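Local coordinates for protein response regulator FixJ (Bradyrhizobium japonicum, PDB 5XSO) that induces expression of nifA, needed to activate nif and fix genes, and of fixK, needed to activate FixN, when activated by FixL, at residues A[100-103]-A[104-108]; A[185-188]-A[189-192]; A[126-129]-A[130-134]. All coordinates share one frame; numbering follows the deposited sequence. Where two conformers were deposited one is given.

Overall arrangement
From the N terminus, the chain first builds a receiver domain of the CheY type around a parallel five-stranded sheet. Contact 1 (100-108) lies in the helix crossing from strand 89-93 to strand 111-114. Contact 3 (126-134) follows on helix 119-138, facing the loops that carry F39, F59 and P88, its centre about 18 Å from that of contact 1. Contact 2 (185-192) comes last, in helix 184-195, whose first residues belong to the helix-turn-helix motif; it faces helices 155-166 and 200-209, its centre about 43 Å from that of contact 1. Each contact closes no more than successive helical turns, so the three stand in series, neither nested nor crossed, and none touches another.

Contact 1. Residues A[100-103]-A[104-108]; sequences LAVE and AMKLG
K106 brings CE and NZ up to one carboxylate oxygen of E103, OE2, one helical turn back, with the two side chains crossing obliquely. A bend at chi3 (46°) swings K106 CE to 3.2 Å from E103 OE2, and K106 NZ completes a salt bridge to the same oxygen at 3.3 Å. E103 answers with a bend of its own: chi2 is -58°, which turns its carboxylate along the helix toward K106 instead of letting it stretch outward. The methylenes of K106 have a second, apolar neighbour in V102, whose CG1 lies 4.2 Å from K106 CD. A long chain with a charged end suits this surface position, since it can serve both. L107 N bonds to E103 O at 3.0 Å, while L107 CG rests 3.4 Å from that same oxygen. The helix finishes in a Schellman motif, with G108 at positive phi (132°), where a side chain would jam against the carbonyl oxygen of L107; G108 N bonds back to M105 O at 3.0 Å. Small A101 and A104 let the helix lie close on I91 of strand 89-93. A101 also meets T93 and F112, which probably correspond to the threonine and aromatic switch positions of receiver domains. L100, E103 and L107 meet I74 of helix 73-82, and M105 touches F112 of strand 111-114.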
ATOM      1  N   LEU A 100      17.790  -3.708  11.957  1.00 25.61           N
ATOM      2  CA  LEU A 100      17.062  -2.569  11.395  1.00 25.39           C
ATOM      3  C   LEU A 100      16.199  -3.012  10.222  1.00 24.19           C
ATOM      4  O   LEU A 100      15.025  -2.616  10.101  1.00 24.85           O
ATOM      5  CB  LEU A 100      18.075  -1.515  10.975  1.00 27.88           C
ATOM      6  CG  LEU A 100      17.614  -0.139  10.502  1.00 47.84           C
ATOM      7  CD1 LEU A 100      16.566   0.428  11.437  1.00 58.90           C
ATOM      8  CD2 LEU A 100      18.851   0.744  10.468  1.00 52.60           C
ATOM      9  N   ALA A 101      16.768  -3.851   9.341  1.00 22.70           N
ATOM     10  CA  ALA A 101      15.976  -4.484   8.302  1.00 21.81           C
ATOM     11  C   ALA A 101      14.776  -5.216   8.876  1.00 23.06           C
ATOM     12  O   ALA A 101      13.695  -5.229   8.264  1.00 23.04           O
ATOM     13  CB  ALA A 101      16.850  -5.460   7.509  1.00 20.60           C
ATOM     14  N   VAL A 102      14.955  -5.864  10.040  1.00 24.30           N
ATOM     15  CA  VAL A 102      13.831  -6.551  10.656  1.00 25.73           C
ATOM     16  C   VAL A 102      12.722  -5.550  10.998  1.00 27.03           C
ATOM     17  O   VAL A 102      11.536  -5.807  10.765  1.00 27.67           O
ATOM     18  CB  VAL A 102      14.299  -7.318  11.911  1.00 27.05           C
ATOM     19  CG1 VAL A 102      13.101  -7.836  12.637  1.00 28.83           C
ATOM     20  CG2 VAL A 102      15.195  -8.506  11.506  1.00 29.79           C
ATOM     21  N   GLU A 103      13.090  -4.407  11.563  1.00 27.70           N
ATOM     22  CA  GLU A 103      12.076  -3.409  11.901  1.00 29.32           C
ATOM     23  C   GLU A 103      11.329  -2.961  10.647  1.00 28.49           C
ATOM     24  O   GLU A 103      10.102  -2.791  10.661  1.00 29.85           O
ATOM     25  CB  GLU A 103      12.734  -2.204  12.572  1.00 30.19           C
ATOM     26  CG  GLU A 103      12.907  -2.261  14.052  1.00 58.29           C
ATOM     27  CD  GLU A 103      11.585  -2.454  14.794  1.00 58.41           C
ATOM     28  OE1 GLU A 103      10.747  -1.523  14.800  1.00 59.98           O
ATOM     29  OE2 GLU A 103      11.402  -3.546  15.368  1.00 57.86           O
ATOM     30  N   ALA A 104      12.071  -2.780   9.544  1.00 26.43           N
ATOM     31  CA  ALA A 104      11.455  -2.369   8.296  1.00 25.64           C
ATOM     32  C   ALA A 104      10.461  -3.409   7.808  1.00 25.63           C
ATOM     33  O   ALA A 104       9.389  -3.053   7.284  1.00 26.30           O
ATOM     34  CB  ALA A 104      12.543  -2.136   7.230  1.00 23.49           C
ATOM     35  N   MET A 105      10.786  -4.695   7.941  1.00 25.09           N
ATOM     36  CA  MET A 105       9.782  -5.666   7.526  1.00 25.40           C
ATOM     37  C   MET A 105       8.569  -5.654   8.446  1.00 27.73           C
ATOM     38  O   MET A 105       7.439  -5.849   7.978  1.00 28.42           O
ATOM     39  CB  MET A 105      10.339  -7.085   7.410  1.00 24.64           C
ATOM     40  CG  MET A 105      11.439  -7.222   6.339  1.00 22.62           C
ATOM     41  SD  MET A 105      11.977  -8.919   6.279  1.00 29.44           S
ATOM     42  CE  MET A 105      10.515  -9.720   5.570  1.00 48.05           C
ATOM     43  N   LYS A 106       8.771  -5.401   9.737  1.00 29.15           N
ATOM     44  CA  LYS A 106       7.592  -5.319  10.609  1.00 31.68           C
ATOM     45  C   LYS A 106       6.707  -4.155  10.195  1.00 32.66           C
ATOM     46  O   LYS A 106       5.483  -4.225  10.323  1.00 35.16           O
ATOM     47  CB  LYS A 106       8.022  -5.196  12.062  1.00 33.21           C
ATOM     48  CG  LYS A 106       8.437  -6.551  12.641  1.00 39.39           C
ATOM     49  CD  LYS A 106       9.346  -6.448  13.888  1.00 47.23           C
ATOM     50  CE  LYS A 106       8.871  -5.437  14.916  1.00 60.24           C
ATOM     51  NZ  LYS A 106       9.228  -5.870  16.321  1.00 60.47           N
ATOM     52  N   LEU A 107       7.307  -3.084   9.665  1.00 32.57           N
ATOM     53  CA  LEU A 107       6.558  -1.941   9.155  1.00 34.30           C
ATOM     54  C   LEU A 107       6.034  -2.143   7.741  1.00 39.03           C
ATOM     55  O   LEU A 107       5.290  -1.279   7.252  1.00 34.63           O
ATOM     56  CB  LEU A 107       7.417  -0.676   9.203  1.00 32.52           C
ATOM     57  CG  LEU A 107       7.930  -0.185  10.567  1.00 34.06           C
ATOM     58  CD1 LEU A 107       9.089   0.780  10.409  1.00 41.37           C
ATOM     59  CD2 LEU A 107       6.804   0.481  11.364  1.00 54.57           C
ATOM     60  N   GLY A 108       6.400  -3.237   7.066  1.00 29.59           N
ATOM     61  CA  GLY A 108       5.783  -3.509   5.787  1.00 30.58           C
ATOM     62  C   GLY A 108       6.732  -3.854   4.648  1.00 28.79           C
ATOM     63  O   GLY A 108       6.271  -4.271   3.580  1.00 25.85           O
TER

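Contact 2. Residues A[185-188]-A[189-192]; sequences EVYR and ANVM
V186 and N190 run side by side from the helix and point the same way, one turn apart, so the amide of N190 flanks the CG1 methyl of V186. That methyl stands anti to the backbone N (chi1 176°), on the side from which the next turn approaches. N190 CG comes within 3.3 Å of V186 O, laying the root of the amide beside a carbonyl whose oxygen already accepts N190 N at 3.1 Å. Which end of this amide is oxygen is uncertain in the model, but a short polar residue fits the partly exposed position. With an alanine in place of N190, the methyl and carbonyl of V186 would probably be left without the amide beside them. On another flank V191 meets the carbonyl of Y187: V191 CG2 lies 3.3 Å from Y187 O, and V191 N bonds to that oxygen at 2.8 Å. A branched residue suits this buried place, where V191 also reaches M161 and L203, while the ring of Y187 gives a broad apolar surface to helix 155-166, beside V160. E185 OE1 accepts a hydrogen bond from N170 ND2. Four backbone bonds, each from a residue to the one four places earlier, link the turns of this part of the recognition helix; no salt bridge joins the two segments, consistent with a turn held mainly by its backbone.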
ATOM      1  N   GLU A 185     -34.605   4.081   7.463  1.00  6.44           N
ATOM      2  CA  GLU A 185     -34.678   3.829   6.020  1.00  8.72           C
ATOM      3  C   GLU A 185     -34.200   5.025   5.224  1.00  9.79           C
ATOM      4  O   GLU A 185     -33.755   4.850   4.086  1.00  7.38           O
ATOM      5  CB  GLU A 185     -36.103   3.464   5.592  1.00  6.42           C
ATOM      6  CG  GLU A 185     -36.511   2.087   6.080  1.00  6.65           C
ATOM      7  CD  GLU A 185     -35.855   0.966   5.277  1.00 10.02           C
ATOM      8  OE1 GLU A 185     -35.556  -0.087   5.845  1.00  8.47           O
ATOM      9  OE2 GLU A 185     -35.634   1.162   4.067  1.00  9.12           O
ATOM     10  N   VAL A 186     -34.317   6.243   5.767  1.00  6.50           N
ATOM     11  CA  VAL A 186     -33.749   7.412   5.074  1.00  6.78           C
ATOM     12  C   VAL A 186     -32.245   7.268   4.962  1.00  7.03           C
ATOM     13  O   VAL A 186     -31.662   7.443   3.884  1.00  6.73           O
ATOM     14  CB  VAL A 186     -34.131   8.714   5.797  1.00  7.98           C
ATOM     15  CG1 VAL A 186     -33.424   9.964   5.117  1.00 12.51           C
ATOM     16  CG2 VAL A 186     -35.674   8.837   5.887  1.00 12.05           C
ATOM     17  N   TYR A 187     -31.598   6.934   6.082  1.00  7.22           N
ATOM     18  CA  TYR A 187     -30.170   6.757   6.048  1.00  6.94           C
ATOM     19  C   TYR A 187     -29.785   5.561   5.195  1.00  6.59           C
ATOM     20  O   TYR A 187     -28.770   5.637   4.484  1.00  6.99           O
ATOM     21  CB  TYR A 187     -29.618   6.600   7.477  1.00  7.41           C
ATOM     22  CG  TYR A 187     -29.709   7.900   8.288  1.00  8.17           C
ATOM     23  CD1 TYR A 187     -29.355   9.139   7.725  1.00  8.76           C
ATOM     24  CD2 TYR A 187     -30.166   7.874   9.607  1.00  9.67           C
ATOM     25  CE1 TYR A 187     -29.395  10.361   8.517  1.00  9.80           C
ATOM     26  CE2 TYR A 187     -30.241   9.031  10.388  1.00 10.33           C
ATOM     27  CZ  TYR A 187     -29.853  10.272   9.823  1.00 10.33           C
ATOM     28  OH  TYR A 187     -29.901  11.414  10.581  1.00 11.38           O
ATOM     29  N   ARG A 188     -30.540   4.447   5.289  1.00  6.13           N
ATOM     30  CA  ARG A 188     -30.210   3.301   4.444  1.00  6.06           C
ATOM     31  C   ARG A 188     -30.173   3.730   2.968  1.00  6.78           C
ATOM     32  O   ARG A 188     -29.269   3.340   2.184  1.00  7.14           O
ATOM     33  CB  ARG A 188     -31.274   2.210   4.647  1.00  5.80           C
ATOM     34  CG  ARG A 188     -30.951   0.952   3.751  1.00  6.05           C
ATOM     35  CD  ARG A 188     -32.239   0.316   3.216  1.00  5.93           C
ATOM     36  NE  ARG A 188     -31.901  -0.859   2.370  1.00  6.54           N
ATOM     37  CZ  ARG A 188     -31.810  -2.103   2.831  1.00  9.28           C
ATOM     38  NH1 ARG A 188     -31.896  -2.380   4.159  1.00  8.70           N
ATOM     39  NH2 ARG A 188     -31.540  -3.091   1.947  1.00  8.43           N
ATOM     40  N   ALA A 189     -31.233   4.432   2.545  1.00  5.99           N
ATOM     41  CA  ALA A 189     -31.312   4.844   1.125  1.00  6.58           C
ATOM     42  C   ALA A 189     -30.111   5.710   0.752  1.00  8.59           C
ATOM     43  O   ALA A 189     -29.522   5.553  -0.349  1.00  8.86           O
ATOM     44  CB  ALA A 189     -32.590   5.618   0.849  1.00  7.57           C
ATOM     45  N   ASN A 190     -29.745   6.650   1.631  1.00  7.41           N
ATOM     46  CA  ASN A 190     -28.561   7.472   1.383  1.00  9.94           C
ATOM     47  C   ASN A 190     -27.298   6.635   1.316  1.00  9.85           C
ATOM     48  O   ASN A 190     -26.409   6.899   0.473  1.00  9.43           O
ATOM     49  CB  ASN A 190     -28.370   8.529   2.474  1.00 10.01           C
ATOM     50  CG  ASN A 190     -29.513   9.570   2.551  1.00 11.61           C
ATOM     51  OD1 ASN A 190     -29.631  10.341   3.552  1.00 14.46           O
ATOM     52  ND2 ASN A 190     -30.388   9.551   1.580  1.00  9.11           N
ATOM     53  N   VAL A 191     -27.157   5.661   2.236  1.00  8.08           N
ATOM     54  CA  VAL A 191     -26.013   4.759   2.172  1.00  8.77           C
ATOM     55  C   VAL A 191     -25.942   4.073   0.802  1.00  9.05           C
ATOM     56  O   VAL A 191     -24.880   4.022   0.159  1.00 10.22           O
ATOM     57  CB  VAL A 191     -26.081   3.715   3.311  1.00  8.47           C
ATOM     58  CG1 VAL A 191     -25.053   2.578   3.033  1.00  9.78           C
ATOM     59  CG2 VAL A 191     -25.669   4.423   4.636  1.00  8.87           C
ATOM     60  N   MET A 192     -27.045   3.470   0.376  1.00  8.28           N
ATOM     61  CA  MET A 192     -27.003   2.715  -0.872  0.50  8.76           C
ATOM     62  C   MET A 192     -26.663   3.627  -2.050  1.00  9.74           C
ATOM     63  O   MET A 192     -25.879   3.242  -2.945  1.00 10.73           O
ATOM     64  CB  MET A 192     -28.337   1.991  -1.055  0.50  9.30           C
ATOM     65  CG  MET A 192     -28.684   1.128   0.190  0.50  8.14           C
ATOM     66  SD  MET A 192     -27.430  -0.146   0.587  0.50 14.94           S
ATOM     67  CE  MET A 192     -27.701  -1.363  -0.650  0.50  9.06           C
TER

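Contact 3. Residues A[126-129]-A[130-134]; sequences IESA and IRQAE
I130 packs back along the helix on I126, and its side chain can be followed outward. CB sits 3.5 Å from I126 O, the oxygen that accepts I130 N at 2.9 Å. With chi1 at -75°, CG1 is anti to the carbonyl carbon and leans toward the preceding turn, where it too lies beside I126 O. The terminal CD1 meets the CG2 methyl of I126 at 3.6 Å, the two chains lying side by side and pointing the same way. Both isoleucines are buried, so branched hydrocarbon is apt here: it covers the backbone bond and fills the interior side of helix 119-138, where I126 also touches F39. A133 presents only a methyl, with A133 CB 3.3 Å from A129 O, and small A129 and A133 let P88 come up against the helix; F59 meets A133 as well. The outward side has a different character. In the R131 conformer described, one of two, R131 NH1 forms a salt bridge with E127 OE2 at 3.3 Å. The chain of R131 bends at chi3 (-49°), bringing its guanidinium back so that one face sits over E127 O, 3.9 Å from the plane. Carboxylate and guanidinium planes are turned 75° apart, so the bridge uses one oxygen and one nitrogen and is not the flat, two-pronged kind. The other oxygen of E127 has a long, weak ion pair with K14. The helix is therefore amphipathic in detail, with close apolar contact on the side facing the domain and a single-contact charge pair on the outer side; that bridge, made in one R131 conformer, probably adds to the backbone bond from R131 N to E127 O.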
ATOM      1  N   ILE A 126      12.687  -9.755  -6.548  1.00 16.48           N
ATOM      2  CA  ILE A 126      11.910  -8.688  -7.153  1.00 17.28           C
ATOM      3  C   ILE A 126      10.723  -9.275  -7.891  1.00 20.80           C
ATOM      4  O   ILE A 126       9.610  -8.745  -7.820  1.00 18.91           O
ATOM      5  CB  ILE A 126      12.792  -7.856  -8.111  1.00 16.42           C
ATOM      6  CG1 ILE A 126      13.787  -6.999  -7.310  1.00 15.59           C
ATOM      7  CG2 ILE A 126      11.892  -6.984  -9.077  1.00 17.31           C
ATOM      8  CD1 ILE A 126      14.955  -6.401  -8.240  1.00 15.29           C
ATOM      9  N   GLU A 127      10.953 -10.351  -8.659  1.00 21.04           N
ATOM     10  CA  GLU A 127       9.849 -10.916  -9.440  1.00 32.94           C
ATOM     11  C   GLU A 127       8.709 -11.333  -8.537  1.00 26.77           C
ATOM     12  O   GLU A 127       7.528 -11.103  -8.856  1.00 28.80           O
ATOM     13  CB  GLU A 127      10.312 -12.114 -10.269  1.00 32.92           C
ATOM     14  CG  GLU A 127      10.711 -11.762 -11.655  1.00 49.50           C
ATOM     15  CD  GLU A 127      10.824 -12.995 -12.526  1.00 66.46           C
ATOM     16  OE1 GLU A 127      11.949 -13.279 -12.997  1.00 71.58           O
ATOM     17  OE2 GLU A 127       9.787 -13.680 -12.719  1.00 72.88           O
ATOM     18  N   SER A 128       9.040 -11.927  -7.394  1.00 25.45           N
ATOM     19  CA  SER A 128       8.018 -12.360  -6.459  1.00 29.73           C
ATOM     20  C   SER A 128       7.295 -11.170  -5.848  1.00 31.90           C
ATOM     21  O   SER A 128       6.066 -11.169  -5.753  1.00 29.15           O
ATOM     22  CB  SER A 128       8.653 -13.235  -5.383  1.00 29.56           C
ATOM     23  OG  SER A 128       7.789 -13.441  -4.282  1.00 32.62           O
ATOM     24  N   ALA A 129       8.043 -10.128  -5.474  1.00 24.37           N
ATOM     25  CA  ALA A 129       7.467  -8.918  -4.871  1.00 21.33           C
ATOM     26  C   ALA A 129       6.502  -8.224  -5.814  1.00 21.85           C
ATOM     27  O   ALA A 129       5.434  -7.752  -5.406  1.00 23.18           O
ATOM     28  CB  ALA A 129       8.604  -7.955  -4.520  1.00 22.58           C
ATOM     29  N   ILE A 130       6.908  -8.074  -7.071  1.00 21.51           N
ATOM     30  CA  ILE A 130       6.059  -7.405  -8.042  1.00 30.04           C
ATOM     31  C   ILE A 130       4.800  -8.221  -8.268  1.00 39.87           C
ATOM     32  O   ILE A 130       3.685  -7.683  -8.297  1.00 30.73           O
ATOM     33  CB  ILE A 130       6.817  -7.182  -9.353  1.00 25.40           C
ATOM     34  CG1 ILE A 130       7.823  -6.040  -9.206  1.00 21.14           C
ATOM     35  CG2 ILE A 130       5.837  -6.796 -10.455  1.00 30.05           C
ATOM     36  CD1 ILE A 130       8.736  -5.831 -10.418  1.00 24.06           C
ATOM     37  N   ARG A 131       4.964  -9.535  -8.405  1.00 39.32           N
ATOM     38  CA  ARG A 131       3.822 -10.404  -8.656  0.50 46.05           C
ATOM     39  C   ARG A 131       2.791 -10.305  -7.532  1.00 43.12           C
ATOM     40  O   ARG A 131       1.583 -10.250  -7.791  1.00 48.11           O
ATOM     41  CB  ARG A 131       4.313 -11.842  -8.844  0.50 47.07           C
ATOM     42  CG  ARG A 131       3.225 -12.878  -9.088  0.50 52.96           C
ATOM     43  CD  ARG A 131       3.827 -14.269  -9.335  0.50 53.77           C
ATOM     44  NE  ARG A 131       4.903 -14.250 -10.325  0.50 47.89           N
ATOM     45  CZ  ARG A 131       6.163 -14.608 -10.079  0.50 50.93           C
ATOM     46  NH1 ARG A 131       7.071 -14.557 -11.049  0.50 45.53           N
ATOM     47  NH2 ARG A 131       6.519 -15.017  -8.866  0.50 53.39           N
ATOM     48  N   GLN A 132       3.249 -10.258  -6.272  1.00 34.58           N
ATOM     49  CA  GLN A 132       2.323 -10.195  -5.144  1.00 38.20           C
ATOM     50  C   GLN A 132       1.709  -8.805  -4.972  1.00 39.04           C
ATOM     51  O   GLN A 132       0.562  -8.690  -4.530  1.00 36.73           O
ATOM     52  CB  GLN A 132       3.017 -10.611  -3.842  1.00 40.75           C
ATOM     53  CG  GLN A 132       3.906 -11.839  -3.947  1.00 54.84           C
ATOM     54  CD  GLN A 132       3.275 -13.120  -3.438  1.00 70.11           C
ATOM     55  OE1 GLN A 132       2.300 -13.609  -4.015  1.00 77.77           O
ATOM     56  NE2 GLN A 132       3.849 -13.693  -2.374  1.00 70.42           N
ATOM     57  N   ALA A 133       2.467  -7.737  -5.255  1.00 28.75           N
ATOM     58  CA  ALA A 133       1.989  -6.368  -5.046  1.00 34.37           C
ATOM     59  C   ALA A 133       1.177  -5.818  -6.218  1.00 36.20           C
ATOM     60  O   ALA A 133       0.382  -4.884  -6.026  1.00 33.11           O
ATOM     61  CB  ALA A 133       3.181  -5.430  -4.785  1.00 30.91           C
ATOM     62  N   GLU A 134       1.374  -6.347  -7.425  1.00 47.13           N
ATOM     63  CA  GLU A 134       0.724  -5.750  -8.584  1.00 48.19           C
ATOM     64  C   GLU A 134      -0.791  -5.721  -8.458  1.00 47.51           C
ATOM     65  O   GLU A 134      -1.375  -4.663  -8.746  1.00 46.22           O
ATOM     66  CB  GLU A 134       1.158  -6.468  -9.869  1.00 51.73           C
ATOM     67  CG  GLU A 134       0.924  -5.650 -11.135  1.00 57.09           C
ATOM     68  CD  GLU A 134       2.071  -5.719 -12.119  1.00 67.24           C
ATOM     69  OE1 GLU A 134       2.657  -6.816 -12.296  1.00 75.75           O
ATOM     70  OE2 GLU A 134       2.385  -4.668 -12.720  1.00 64.50           O
TER